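Local atomic coordinates of restriction endonuclease S subunits (Thermoanaerobacter tengcongensis, PDB entry 3OKG), a protein that probably recognises the DNA target as the specificity (S) subunit of a type I methyltransferase, a complex composed of M and S polypeptides. Residues A[33-38]-A[163-168]; A[54-59]-A[91-96]; A[121-126]-A[131-136]; A[146-151]-A[157-162]. All coordinates share one frame; numbering follows the deposited sequence.

Interaction 1. Residues A[33-38]-A[163-168]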
loop_
_atom_site.group_PDB
_atom_site.type_symbol
_atom_site.label_atom_id
_atom_site.label_comp_id
_atom_site.label_asym_id
_atom_site.label_seq_id
_atom_site.Cartn_x
_atom_site.Cartn_y
_atom_site.Cartn_z
ATOM N N GLU A 33 -14.015 35.839 -1.915
ATOM C CA GLU A 33 -15.262 36.549 -1.680
ATOM C C GLU A 33 -15.894 36.154 -0.358
ATOM O O GLU A 33 -16.698 36.888 0.185
ATOM C CB GLU A 33 -16.267 36.264 -2.812
ATOM C CG GLU A 33 -15.875 36.808 -4.192
ATOM C CD GLU A 33 -17.035 36.633 -5.186
ATOM O OE1 GLU A 33 -18.020 37.370 -5.075
ATOM O OE2 GLU A 33 -16.984 35.714 -6.014
ATOM N N VAL A 34 -15.569 34.964 0.138
ATOM C CA VAL A 34 -16.101 34.536 1.435
ATOM C C VAL A 34 -14.986 34.465 2.502
ATOM O O VAL A 34 -15.132 33.798 3.515
ATOM C CB VAL A 34 -16.895 33.207 1.310
ATOM C CG1 VAL A 34 -18.017 33.370 0.311
ATOM C CG2 VAL A 34 -15.971 32.057 0.887
ATOM N N CYS A 35 -13.908 35.221 2.295
ATOM C CA CYS A 35 -12.832 35.313 3.279
ATOM C C CYS A 35 -12.748 36.709 3.888
ATOM O O CYS A 35 -13.247 37.680 3.311
ATOM C CB CYS A 35 -11.479 35.004 2.620
ATOM S SG CYS A 35 -11.297 33.268 2.132
ATOM N N LEU A 36 -12.093 36.798 5.043
ATOM C CA LEU A 36 -11.854 38.066 5.723
ATOM C C LEU A 36 -10.379 38.453 5.662
ATOM O O LEU A 36 -9.514 37.604 5.447
ATOM C CB LEU A 36 -12.277 37.952 7.195
ATOM C CG LEU A 36 -13.728 37.545 7.502
ATOM C CD1 LEU A 36 -13.901 37.328 9.013
ATOM C CD2 LEU A 36 -14.700 38.596 6.990
ATOM N N PRO A 37 -10.074 39.733 5.922
ATOM C CA PRO A 37 -8.669 40.135 5.946
ATOM C C PRO A 37 -7.939 39.463 7.118
ATOM O O PRO A 37 -8.554 39.058 8.111
ATOM C CB PRO A 37 -8.737 41.652 6.150
ATOM C CG PRO A 37 -10.142 42.036 5.812
ATOM C CD PRO A 37 -10.979 40.863 6.186
ATOM N N THR A 38 -6.629 39.332 6.968
ATOM C CA THR A 38 -5.778 38.651 7.921
ATOM C C THR A 38 -4.618 39.589 8.231
ATOM O O THR A 38 -4.379 40.552 7.486
ATOM C CB THR A 38 -5.278 37.295 7.338
ATOM O OG1 THR A 38 -4.536 37.534 6.127
ATOM C CG2 THR A 38 -6.492 36.386 7.030
ATOM N N ASP A 163 -3.531 33.985 -5.830
ATOM C CA ASP A 163 -3.906 32.904 -6.743
ATOM C C ASP A 163 -4.917 31.985 -6.033
ATOM O O ASP A 163 -5.926 31.564 -6.597
ATOM C CB ASP A 163 -2.682 32.054 -7.118
ATOM C CG ASP A 163 -1.721 32.764 -8.080
ATOM O OD1 ASP A 163 -2.083 33.818 -8.627
ATOM O OD2 ASP A 163 -0.602 32.243 -8.274
ATOM N N VAL A 164 -4.628 31.652 -4.784
ATOM C CA VAL A 164 -5.546 30.785 -4.039
ATOM C C VAL A 164 -6.900 31.482 -3.811
ATOM O O VAL A 164 -7.966 30.897 -4.046
ATOM C CB VAL A 164 -4.904 30.335 -2.708
ATOM C CG1 VAL A 164 -5.879 29.445 -1.881
ATOM C CG2 VAL A 164 -3.555 29.592 -2.976
ATOM N N TYR A 165 -6.869 32.732 -3.369
ATOM C CA TYR A 165 -8.112 33.455 -3.116
ATOM C C TYR A 165 -8.937 33.591 -4.405
ATOM O O TYR A 165 -10.151 33.722 -4.351
ATOM C CB TYR A 165 -7.861 34.852 -2.540
ATOM C CG TYR A 165 -7.196 34.883 -1.178
ATOM C CD1 TYR A 165 -7.667 34.084 -0.120
ATOM C CD2 TYR A 165 -6.141 35.738 -0.933
ATOM C CE1 TYR A 165 -7.054 34.129 1.150
ATOM C CE2 TYR A 165 -5.541 35.805 0.319
ATOM C CZ TYR A 165 -6.005 35.003 1.360
ATOM O OH TYR A 165 -5.367 35.062 2.594
ATOM N N ASN A 166 -8.276 33.543 -5.558
ATOM C CA ASN A 166 -8.982 33.727 -6.829
ATOM C C ASN A 166 -9.666 32.480 -7.362
ATOM O O ASN A 166 -10.437 32.545 -8.331
ATOM C CB ASN A 166 -8.021 34.294 -7.895
ATOM C CG ASN A 166 -7.751 35.767 -7.687
ATOM O OD1 ASN A 166 -8.534 36.459 -7.030
ATOM N ND2 ASN A 166 -6.638 36.263 -8.246
ATOM N N THR A 167 -9.400 31.334 -6.740
ATOM C CA THR A 167 -9.971 30.096 -7.256
ATOM C C THR A 167 -11.482 30.126 -7.081
ATOM O O THR A 167 -11.981 30.760 -6.157
ATOM C CB THR A 167 -9.356 28.810 -6.593
ATOM O OG1 THR A 167 -9.646 28.794 -5.188
ATOM C CG2 THR A 167 -7.827 28.713 -6.840
ATOM N N LEU A 168 -12.206 29.446 -7.972
ATOM C CA LEU A 168 -13.659 29.335 -7.866
ATOM C C LEU A 168 -14.078 28.179 -6.975
ATOM O O LEU A 168 -13.502 27.104 -7.068
ATOM C CB LEU A 168 -14.273 29.070 -9.254
ATOM C CG LEU A 168 -14.193 30.225 -10.238
ATOM C CD1 LEU A 168 -14.954 29.869 -11.565
ATOM C CD2 LEU A 168 -14.771 31.476 -9.591
HETATM O O HOH W 1 -5.549 37.636 3.513
#

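Interaction 2. Residues A[54-59]-A[91-96]. With SO4 (sulfate ion), chain D; SO4 (sulfate ion), chain C.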
loop_
_atom_site.group_PDB
_atom_site.type_symbol
_atom_site.label_atom_id
_atom_site.label_comp_id
_atom_site.label_asym_id
_atom_site.label_seq_id
_atom_site.Cartn_x
_atom_site.Cartn_y
_atom_site.Cartn_z
ATOM N N VAL A 54 3.279 27.247 13.511
ATOM C CA VAL A 54 2.864 26.214 12.564
ATOM C C VAL A 54 3.611 26.374 11.219
ATOM O O VAL A 54 3.356 27.304 10.469
ATOM C CB VAL A 54 1.337 26.279 12.310
ATOM C CG1 VAL A 54 0.910 25.093 11.463
ATOM C CG2 VAL A 54 0.551 26.304 13.653
ATOM N N ASP A 55 4.546 25.478 10.929
ATOM C CA ASP A 55 5.176 25.462 9.621
ATOM C C ASP A 55 4.644 24.265 8.872
ATOM O O ASP A 55 3.767 23.561 9.364
ATOM C CB ASP A 55 6.706 25.417 9.718
ATOM C CG ASP A 55 7.221 24.203 10.465
ATOM O OD1 ASP A 55 6.421 23.360 10.930
ATOM O OD2 ASP A 55 8.451 24.103 10.598
ATOM N N ILE A 56 5.168 24.048 7.670
ATOM C CA ILE A 56 4.723 22.948 6.823
ATOM C C ILE A 56 4.923 21.604 7.511
ATOM O O ILE A 56 4.051 20.738 7.467
ATOM C CB ILE A 56 5.465 22.939 5.474
ATOM C CG1 ILE A 56 5.164 24.220 4.691
ATOM C CG2 ILE A 56 5.080 21.711 4.662
ATOM C CD1 ILE A 56 3.688 24.520 4.555
ATOM N N SER A 57 6.079 21.436 8.146
ATOM C CA SER A 57 6.386 20.195 8.837
ATOM C C SER A 57 5.375 19.882 9.942
ATOM O O SER A 57 5.238 18.715 10.328
ATOM C CB SER A 57 7.819 20.211 9.396
ATOM O OG SER A 57 7.839 20.831 10.671
ATOM N N ALA A 58 4.661 20.896 10.444
ATOM C CA ALA A 58 3.692 20.692 11.531
ATOM C C ALA A 58 2.428 19.957 11.089
ATOM O O ALA A 58 1.627 19.513 11.921
ATOM C CB ALA A 58 3.301 22.041 12.173
ATOM N N ILE A 59 2.234 19.870 9.778
ATOM C CA ILE A 59 1.003 19.315 9.218
ATOM C C ILE A 59 1.159 17.855 8.778
ATOM O O ILE A 59 2.134 17.491 8.088
ATOM C CB ILE A 59 0.521 20.163 8.017
ATOM C CG1 ILE A 59 0.176 21.580 8.509
ATOM C CG2 ILE A 59 -0.714 19.534 7.334
ATOM C CD1 ILE A 59 -0.567 22.426 7.504
ATOM N N ILE A 91 -5.376 26.929 6.694
ATOM C CA ILE A 91 -4.079 27.324 6.156
ATOM C C ILE A 91 -3.728 26.396 5.010
ATOM O O ILE A 91 -3.868 25.193 5.107
ATOM C CB ILE A 91 -2.976 27.324 7.241
ATOM C CG1 ILE A 91 -2.977 25.982 7.982
ATOM C CG2 ILE A 91 -3.292 28.395 8.279
ATOM C CD1 ILE A 91 -1.772 25.820 8.965
ATOM N N PHE A 92 -3.255 26.976 3.919
ATOM C CA PHE A 92 -3.119 26.260 2.653
ATOM C C PHE A 92 -1.715 26.559 2.102
ATOM O O PHE A 92 -1.424 27.703 1.762
ATOM C CB PHE A 92 -4.181 26.835 1.695
ATOM C CG PHE A 92 -4.154 26.228 0.319
ATOM C CD1 PHE A 92 -5.083 25.267 -0.045
ATOM C CD2 PHE A 92 -3.206 26.647 -0.622
ATOM C CE1 PHE A 92 -5.069 24.717 -1.313
ATOM C CE2 PHE A 92 -3.188 26.102 -1.888
ATOM C CZ PHE A 92 -4.118 25.133 -2.238
ATOM N N ALA A 93 -0.827 25.574 2.087
ATOM C CA ALA A 93 0.556 25.850 1.674
ATOM C C ALA A 93 0.566 26.244 0.203
ATOM O O ALA A 93 -0.066 25.575 -0.614
ATOM C CB ALA A 93 1.435 24.636 1.897
ATOM N N THR A 94 1.263 27.333 -0.134
ATOM C CA THR A 94 1.345 27.753 -1.527
ATOM C C THR A 94 2.488 27.052 -2.272
ATOM O O THR A 94 2.479 27.006 -3.479
ATOM C CB THR A 94 1.434 29.268 -1.677
ATOM O OG1 THR A 94 2.508 29.783 -0.864
ATOM C CG2 THR A 94 0.115 29.892 -1.242
ATOM N N THR A 95 3.443 26.497 -1.535
ATOM C CA THR A 95 4.481 25.638 -2.117
ATOM C C THR A 95 3.952 24.208 -2.300
ATOM O O THR A 95 3.241 23.698 -1.430
ATOM C CB THR A 95 5.700 25.605 -1.194
ATOM O OG1 THR A 95 6.342 26.885 -1.229
ATOM C CG2 THR A 95 6.694 24.529 -1.633
ATOM N N ARG A 96 4.287 23.570 -3.423
ATOM C CA ARG A 96 3.827 22.219 -3.739
ATOM C C ARG A 96 2.368 21.837 -3.399
ATOM O O ARG A 96 2.099 20.746 -2.905
ATOM C CB ARG A 96 4.829 21.193 -3.173
ATOM C CG ARG A 96 6.227 21.366 -3.761
ATOM C CD ARG A 96 7.216 20.359 -3.195
ATOM N NE ARG A 96 7.728 20.784 -1.901
ATOM C CZ ARG A 96 8.767 21.599 -1.749
ATOM N NH1 ARG A 96 9.396 22.081 -2.812
ATOM N NH2 ARG A 96 9.176 21.936 -0.532
HETATM S S SO4 D . 7.831 26.446 5.897
HETATM O O1 SO4 D . 8.099 27.872 5.948
HETATM O O2 SO4 D . 6.470 26.207 6.388
HETATM O O3 SO4 D . 7.880 25.984 4.513
HETATM O O4 SO4 D . 8.790 25.732 6.717
HETATM S S SO4 C . 6.765 25.018 -5.757
HETATM O O1 SO4 C . 5.521 24.274 -6.009
HETATM O O2 SO4 C . 6.672 26.396 -6.268
HETATM O O3 SO4 C . 7.031 25.051 -4.323
HETATM O O4 SO4 C . 7.855 24.319 -6.435
#

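Interaction 3. Residues A[121-126]-A[131-136]. With SO4 (sulfate ion), chain H.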
loop_
_atom_site.group_PDB
_atom_site.type_symbol
_atom_site.label_atom_id
_atom_site.label_comp_id
_atom_site.label_asym_id
_atom_site.label_seq_id
_atom_site.Cartn_x
_atom_site.Cartn_y
_atom_site.Cartn_z
ATOM N N ILE A 121 -6.876 31.437 5.085
ATOM C CA ILE A 121 -8.214 31.515 4.543
ATOM C C ILE A 121 -9.178 31.559 5.725
ATOM O O ILE A 121 -9.467 30.522 6.330
ATOM C CB ILE A 121 -8.479 30.249 3.674
ATOM C CG1 ILE A 121 -7.632 30.308 2.388
ATOM C CG2 ILE A 121 -9.959 30.075 3.391
ATOM C CD1 ILE A 121 -7.353 28.895 1.773
ATOM N N ARG A 122 -9.655 32.765 6.040
ATOM C CA ARG A 122 -10.487 33.034 7.204
ATOM C C ARG A 122 -11.931 33.229 6.804
ATOM O O ARG A 122 -12.263 34.234 6.159
ATOM C CB ARG A 122 -9.970 34.291 7.916
ATOM C CG ARG A 122 -10.724 34.656 9.214
ATOM C CD ARG A 122 -9.889 35.628 10.065
ATOM N NE ARG A 122 -8.589 35.017 10.382
ATOM C CZ ARG A 122 -7.506 35.699 10.745
ATOM N NH1 ARG A 122 -7.558 37.027 10.869
ATOM N NH2 ARG A 122 -6.374 35.052 10.990
ATOM N N ALA A 123 -12.796 32.282 7.179
ATOM C CA ALA A 123 -14.161 32.291 6.668
ATOM C C ALA A 123 -14.902 33.507 7.144
ATOM O O ALA A 123 -14.861 33.829 8.328
ATOM C CB ALA A 123 -14.919 31.051 7.122
ATOM N N ASN A 124 -15.590 34.172 6.232
ATOM C CA ASN A 124 -16.601 35.145 6.616
ATOM C C ASN A 124 -17.835 34.318 6.954
ATOM O O ASN A 124 -18.489 33.765 6.061
ATOM C CB ASN A 124 -16.903 36.109 5.462
ATOM C CG ASN A 124 -17.981 37.142 5.824
ATOM O OD1 ASN A 124 -18.701 36.973 6.796
ATOM N ND2 ASN A 124 -18.085 38.201 5.016
ATOM N N ARG A 125 -18.145 34.225 8.243
ATOM C CA ARG A 125 -19.185 33.317 8.726
ATOM C C ARG A 125 -20.587 33.668 8.266
ATOM O O ARG A 125 -21.519 32.878 8.441
ATOM C CB ARG A 125 -19.160 33.262 10.254
ATOM C CG ARG A 125 -17.775 32.946 10.800
ATOM C CD ARG A 125 -17.457 31.495 10.561
ATOM N NE ARG A 125 -18.586 30.638 10.939
ATOM C CZ ARG A 125 -18.729 30.044 12.124
ATOM N NH1 ARG A 125 -17.811 30.203 13.070
ATOM N NH2 ARG A 125 -19.799 29.299 12.367
ATOM N N GLU A 126 -20.744 34.843 7.685
ATOM C CA GLU A 126 -22.019 35.174 7.062
ATOM C C GLU A 126 -22.252 34.328 5.808
ATOM O O GLU A 126 -23.378 34.224 5.343
ATOM C CB GLU A 126 -22.100 36.670 6.732
ATOM C CG GLU A 126 -22.348 37.535 7.965
ATOM C CD GLU A 126 -23.838 37.586 8.344
ATOM O OE1 GLU A 126 -24.558 38.484 7.846
ATOM O OE2 GLU A 126 -24.289 36.731 9.138
ATOM N N GLU A 131 -15.213 24.714 8.453
ATOM C CA GLU A 131 -14.988 23.296 8.175
ATOM C C GLU A 131 -15.306 22.983 6.712
ATOM O O GLU A 131 -14.695 22.077 6.115
ATOM C CB GLU A 131 -15.863 22.415 9.086
ATOM C CG GLU A 131 -15.425 22.383 10.561
ATOM C CD GLU A 131 -15.740 23.669 11.361
ATOM O OE1 GLU A 131 -15.217 23.767 12.498
ATOM O OE2 GLU A 131 -16.494 24.575 10.887
ATOM N N PHE A 132 -16.277 23.716 6.168
ATOM C CA PHE A 132 -16.627 23.547 4.753
ATOM C C PHE A 132 -15.477 24.047 3.889
ATOM O O PHE A 132 -15.044 23.364 2.957
ATOM C CB PHE A 132 -17.953 24.249 4.411
ATOM C CG PHE A 132 -18.426 23.971 3.003
ATOM C CD1 PHE A 132 -19.074 22.785 2.704
ATOM C CD2 PHE A 132 -18.193 24.885 1.987
ATOM C CE1 PHE A 132 -19.507 22.517 1.406
ATOM C CE2 PHE A 132 -18.618 24.633 0.680
ATOM C CZ PHE A 132 -19.277 23.448 0.393
ATOM N N LEU A 133 -14.953 25.234 4.192
ATOM C CA LEU A 133 -13.758 25.712 3.464
ATOM C C LEU A 133 -12.563 24.747 3.556
ATOM O O LEU A 133 -11.824 24.534 2.582
ATOM C CB LEU A 133 -13.344 27.131 3.909
ATOM C CG LEU A 133 -14.406 28.225 3.704
ATOM C CD1 LEU A 133 -13.791 29.584 4.001
ATOM C CD2 LEU A 133 -14.928 28.214 2.239
ATOM N N PHE A 134 -12.340 24.193 4.744
ATOM C CA PHE A 134 -11.233 23.254 4.930
ATOM C C PHE A 134 -11.373 22.105 3.929
ATOM O O PHE A 134 -10.455 21.810 3.166
ATOM C CB PHE A 134 -11.302 22.679 6.357
ATOM C CG PHE A 134 -10.430 21.466 6.566
ATOM C CD1 PHE A 134 -9.069 21.504 6.262
ATOM C CD2 PHE A 134 -10.966 20.292 7.074
ATOM C CE1 PHE A 134 -8.240 20.380 6.482
ATOM C CE2 PHE A 134 -10.139 19.156 7.281
ATOM C CZ PHE A 134 -8.773 19.222 6.956
ATOM N N HIS A 135 -12.523 21.441 3.942
ATOM C CA HIS A 135 -12.685 20.274 3.058
ATOM C C HIS A 135 -12.661 20.631 1.584
ATOM O O HIS A 135 -12.058 19.953 0.770
ATOM C CB HIS A 135 -13.965 19.516 3.409
ATOM C CG HIS A 135 -13.855 18.760 4.684
ATOM N ND1 HIS A 135 -13.038 17.661 4.818
ATOM C CD2 HIS A 135 -14.473 18.921 5.883
ATOM C CE1 HIS A 135 -13.137 17.185 6.048
ATOM N NE2 HIS A 135 -14.004 17.933 6.714
ATOM N N LEU A 136 -13.283 21.760 1.264
ATOM C CA LEU A 136 -13.252 22.301 -0.087
ATOM C C LEU A 136 -11.819 22.554 -0.553
ATOM O O LEU A 136 -11.443 22.159 -1.657
ATOM C CB LEU A 136 -14.066 23.595 -0.165
ATOM C CG LEU A 136 -14.478 24.053 -1.566
ATOM C CD1 LEU A 136 -15.093 22.903 -2.348
ATOM C CD2 LEU A 136 -15.442 25.228 -1.485
HETATM S S SO4 H . -6.591 39.644 13.429
HETATM O O1 SO4 H . -6.556 40.932 14.120
HETATM O O2 SO4 H . -7.649 38.822 14.016
HETATM O O3 SO4 H . -6.865 39.861 12.003
HETATM O O4 SO4 H . -5.305 38.959 13.583
#

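Interaction 4. Residues A[146-151]-A[157-162]. With SO4 (sulfate ion), chain F.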
loop_
_atom_site.group_PDB
_atom_site.type_symbol
_atom_site.label_atom_id
_atom_site.label_comp_id
_atom_site.label_asym_id
_atom_site.label_seq_id
_atom_site.Cartn_x
_atom_site.Cartn_y
_atom_site.Cartn_z
ATOM N N LEU A 146 -4.737 26.211 -9.877
ATOM C CA LEU A 146 -3.580 27.059 -9.584
ATOM C C LEU A 146 -2.577 26.982 -10.732
ATOM O O LEU A 146 -1.760 26.070 -10.819
ATOM C CB LEU A 146 -2.945 26.643 -8.254
ATOM C CG LEU A 146 -3.932 26.823 -7.094
ATOM C CD1 LEU A 146 -3.288 26.230 -5.832
ATOM C CD2 LEU A 146 -4.288 28.286 -6.887
ATOM N N THR A 147 -2.645 27.948 -11.627
ATOM C CA THR A 147 -1.881 27.830 -12.856
ATOM C C THR A 147 -0.364 27.810 -12.686
ATOM O O THR A 147 0.326 27.129 -13.451
ATOM C CB THR A 147 -2.315 28.924 -13.841
ATOM O OG1 THR A 147 -2.067 30.209 -13.270
ATOM C CG2 THR A 147 -3.757 28.770 -14.062
ATOM N N ALA A 148 0.149 28.529 -11.683
ATOM C CA ALA A 148 1.587 28.558 -11.438
ATOM C C ALA A 148 2.153 27.190 -11.029
ATOM O O ALA A 148 3.375 27.009 -11.005
ATOM C CB ALA A 148 1.959 29.623 -10.393
ATOM N N SER A 149 1.279 26.231 -10.731
ATOM C CA SER A 149 1.741 24.869 -10.441
ATOM C C SER A 149 2.003 24.056 -11.692
ATOM O O SER A 149 2.738 23.066 -11.653
ATOM C CB SER A 149 0.716 24.109 -9.586
ATOM O OG SER A 149 0.641 24.697 -8.314
ATOM N N LYS A 150 1.362 24.430 -12.788
ATOM C CA LYS A 150 1.558 23.703 -14.037
ATOM C C LYS A 150 2.936 24.079 -14.622
ATOM O O LYS A 150 3.686 24.829 -14.020
ATOM C CB LYS A 150 0.473 24.050 -15.048
ATOM C CG LYS A 150 -0.910 24.246 -14.457
ATOM C CD LYS A 150 -1.617 22.941 -14.219
ATOM C CE LYS A 150 -2.850 23.175 -13.369
ATOM N NZ LYS A 150 -4.072 22.734 -14.072
ATOM N N MET A 151 3.250 23.554 -15.795
ATOM C CA MET A 151 4.547 23.799 -16.432
ATOM C C MET A 151 4.933 25.279 -16.361
ATOM O O MET A 151 4.111 26.154 -16.638
ATOM C CB MET A 151 4.461 23.374 -17.897
ATOM C CG MET A 151 3.662 22.117 -18.134
ATOM S SD MET A 151 3.053 22.050 -19.828
ATOM C CE MET A 151 1.464 22.849 -19.615
ATOM N N PRO A 157 6.426 33.213 -11.682
ATOM C CA PRO A 157 6.273 33.165 -10.216
ATOM C C PRO A 157 5.656 31.853 -9.711
ATOM O O PRO A 157 4.878 31.212 -10.403
ATOM C CB PRO A 157 5.318 34.322 -9.914
ATOM C CG PRO A 157 5.501 35.295 -11.078
ATOM C CD PRO A 157 5.734 34.378 -12.272
ATOM N N ALA A 158 6.009 31.474 -8.492
ATOM C CA ALA A 158 5.359 30.350 -7.828
ATOM C C ALA A 158 3.930 30.778 -7.430
ATOM O O ALA A 158 3.556 31.937 -7.639
ATOM C CB ALA A 158 6.183 29.916 -6.604
ATOM N N VAL A 159 3.123 29.848 -6.910
ATOM C CA VAL A 159 1.754 30.175 -6.491
ATOM C C VAL A 159 1.748 31.261 -5.413
ATOM O O VAL A 159 2.579 31.240 -4.505
ATOM C CB VAL A 159 1.025 28.923 -5.939
ATOM C CG1 VAL A 159 -0.327 29.318 -5.283
ATOM C CG2 VAL A 159 0.810 27.923 -7.050
ATOM N N THR A 160 0.807 32.200 -5.508
ATOM C CA THR A 160 0.685 33.287 -4.534
ATOM C C THR A 160 -0.598 33.126 -3.709
ATOM O O THR A 160 -1.486 32.360 -4.095
ATOM C CB THR A 160 0.579 34.671 -5.227
ATOM O OG1 THR A 160 -0.653 34.752 -5.955
ATOM C CG2 THR A 160 1.751 34.931 -6.162
ATOM N N ASP A 161 -0.702 33.854 -2.597
ATOM C CA ASP A 161 -1.932 33.817 -1.796
ATOM C C ASP A 161 -3.106 34.302 -2.665
ATOM O O ASP A 161 -4.202 33.739 -2.634
ATOM C CB ASP A 161 -1.823 34.730 -0.576
ATOM C CG ASP A 161 -0.812 34.235 0.462
ATOM O OD1 ASP A 161 -0.431 33.047 0.444
ATOM O OD2 ASP A 161 -0.389 35.052 1.303
ATOM N N ASN A 162 -2.896 35.378 -3.428
ATOM C CA ASN A 162 -3.987 35.852 -4.315
ATOM C C ASN A 162 -4.458 34.792 -5.323
ATOM O O ASN A 162 -5.645 34.713 -5.625
ATOM C CB ASN A 162 -3.590 37.147 -5.052
ATOM C CG ASN A 162 -3.580 38.336 -4.128
ATOM O OD1 ASN A 162 -4.268 38.334 -3.102
ATOM N ND2 ASN A 162 -2.788 39.347 -4.462
HETATM S S SO4 F . -0.134 38.783 -6.673
HETATM O O1 SO4 F . 0.291 38.659 -5.278
HETATM O O2 SO4 F . -0.998 39.959 -6.821
HETATM O O3 SO4 F . 1.076 38.876 -7.510
HETATM O O4 SO4 F . -0.890 37.595 -7.063
#

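Interaction 1. Residues A[33-38]-A[163-168]
Tyr165 OH is gripped from two sources: a water that links it to Thr38, and the backbone oxygen of Val120. The water donates to Tyr165 OH at 2.7 Å and also bonds to Thr38 OG1, 2.8 Å away, so it bridges two hydroxyls that are 4.4 Å apart. A carbonyl oxygen can only accept, so the phenol proton goes to Val120 O. With one bond received and one given, the oxygen is well satisfied near the protein surface, and the bond to Val120 also holds the far end of the ring in place.

Nearer the CB end of the ring, Cys35 makes a sulfur-aromatic contact. Its SG lies 4.3 Å from Tyr165 CD1 and approaches on a slant, 64° off the ring normal, so it meets neither a face nor an edge squarely. Cys35 brings the sulfur there by setting SG anti to its own carbonyl carbon (chi1 -69°). No direct hydrogen bond joins the two segments; water and sulfur do the work.

Next to the tyrosine in sequence, Val164 O takes two bonds from Thr167, one from OG1 at 2.9 Å, arriving in the carbonyl plane, and one from the backbone N at 3.1 Å. These bonds accompany the turn that leads into strand 168-171.

Strand 118-121 borders the contact: Cys35 rests on Ile121, Thr38 on Val120 and Tyr165 on Cys119. Helix 161-165 and the loop that follows strand 27-30 thus meet along this strand, and Tyr165 is also tied to Gly32 by a backbone bond.

Interaction 2. Residues A[54-59]-A[91-96]
Ile56 reaches across to Ala93, and its side chain can be followed outward. CB sits 3.5 Å from O2 of the chain D sulfate, an ion probably from the crystallisation liquor; CG1 lies beside O2 and O3 of the same ion; CD1, at the tip, meets Ala93 CB at 3.5 Å, closer than carbons usually come. The sulfate also takes a bond from the backbone, Ile56 N to O2 at 2.8 Å and 151°, and is further held by Ser115 OG and Arg80 NH1.

Deeper in, the methyl tip of Ile91 serves two partners. Its CD1 lies 3.7 Å from Val54 CG1, the two side chains crossing at a slant, and 3.9 Å from Ile59 CD1, where the chains pass in opposite directions. Ile91 holds CG1 between its backbone N and carbonyl carbon (chi1 51°), which sends CD1 toward both. Phe118, in the neighbouring strand, touches Ile56, Ile59 and Ile91 together.

Methyl groups alone join the end of strand 50-54 and the 3-10 turn after it to strand 90-93, so the contact is purely apolar and mostly buried. The anion beside it, on a backbone N-H, a hydroxyl and an arginine, may mark where a DNA phosphate could bind.

Interaction 3. Residues A[121-126]-A[131-136]
Leu133 presses one methyl against Ala123 and Ile121. This is a strand-to-helix connection in the DNA specificity domain: the chain leaves strand 118-121, runs through a short loop and turns back so that helix 130-137 packs on the segment it has just left.

Of the three residues, Leu133 has the most surface buried here. Its CG is anti to the carbonyl carbon (chi1 -60°) and CD1 is anti to CA, putting that methyl at the leading end. It lies 3.6 Å from Ala123 CB and 3.8 Å from Ala123 CA, so it lies up against the small residue's backbone. The same CD1 meets Ile121 CG2 at 3.9 Å, the two side chains running at an angle to each other. One branch therefore serves both partners, without any hydrogen bond across the contact. Ile169 of strand 168-171 packs on Leu133, and Cys35 on Ile121, so the patch is closed in by the fold.

Between Ile121 and Ala123 in sequence, Arg122 points away from the helix. Its NH2 forms a salt bridge with Asp89, while NH1 gives only a weak bond, at the guanidinium edge, to a sulfate. Elsewhere on the helix, His135 NE2 bonds Glu185 of the long helix 174-216. The loop itself bends through an Asx turn: Asn124 OD1 accepts from Glu126 N at 3.1 Å and 155°, the donor standing 37° out of the carbonyl plane.

Interaction 4. Residues A[146-151]-A[157-162]
Val159 directs its CB toward the 146-151 segment, nearest to Ala148, and the two backbones come close here, the CA atoms of Val159 and Ala148 being 5.2 Å apart. The CG2 branch of Val159 makes the side-chain contacts. It lies 3.9 Å from Ala148 CB. Ser149 OG approaches the same CG2 to 3.5 Å, and Leu146 CB borders it too, so three residues of the turn gather about a single methyl. CG1 is the branch anti to the backbone N (chi1 171°); this turns CG2 to the turn and leaves CG1 for Val164. Ala148 answers with its only side-chain carbon: CB also lies 3.3 Å from Pro157 O and close to Val159 N, laying it along the backbone of the opposite segment.

Ala148 belongs to a short 3-10 turn, residues 147-149, closed by Ser149 N to Leu146 O at 3.0 Å. The other segment leads into helix 161-165, where Thr160 is the N-cap. Its OG1, set between backbone N and carbonyl carbon (chi1 66°), receives the N-H of Asp163. The same hydroxyl donates to O4 of a sulfate, probably from the crystallisation liquor, at 3.1 Å. Asn162 ND2 reaches O2 of that ion at 3.0 Å in a fairly straight bond, 158°. Two side chains at the start of the helix thus hold the ion, and the helix end may add to this. At the first residue of the helix, Asp161 forms a salt bridge with Lys83, while Leu146 packs on Asp163 and Thr167.

In the fold
Interactions 2 and 3 are buried, apolar contacts made mainly by methyl groups; interaction 1 lies at the surface and leans on a water and a sulfur, while interaction 4 is partly buried and mixes methyl packing with backbone contact. Interactions 1 and 4 both use helix 161-165, whose Val164 packs on Phe92 and Thr94 of interaction 2 and on Val159 of interaction 4. Interaction 3 shares backbone bonds with the loop of interaction 1, Val34 with Asn124 and Leu36 with Arg122, and touches interaction 2 where Ile121 meets Phe92. Interactions 3 and 4 do not touch each other. All four fall within the first DNA-specificity family region of the chain.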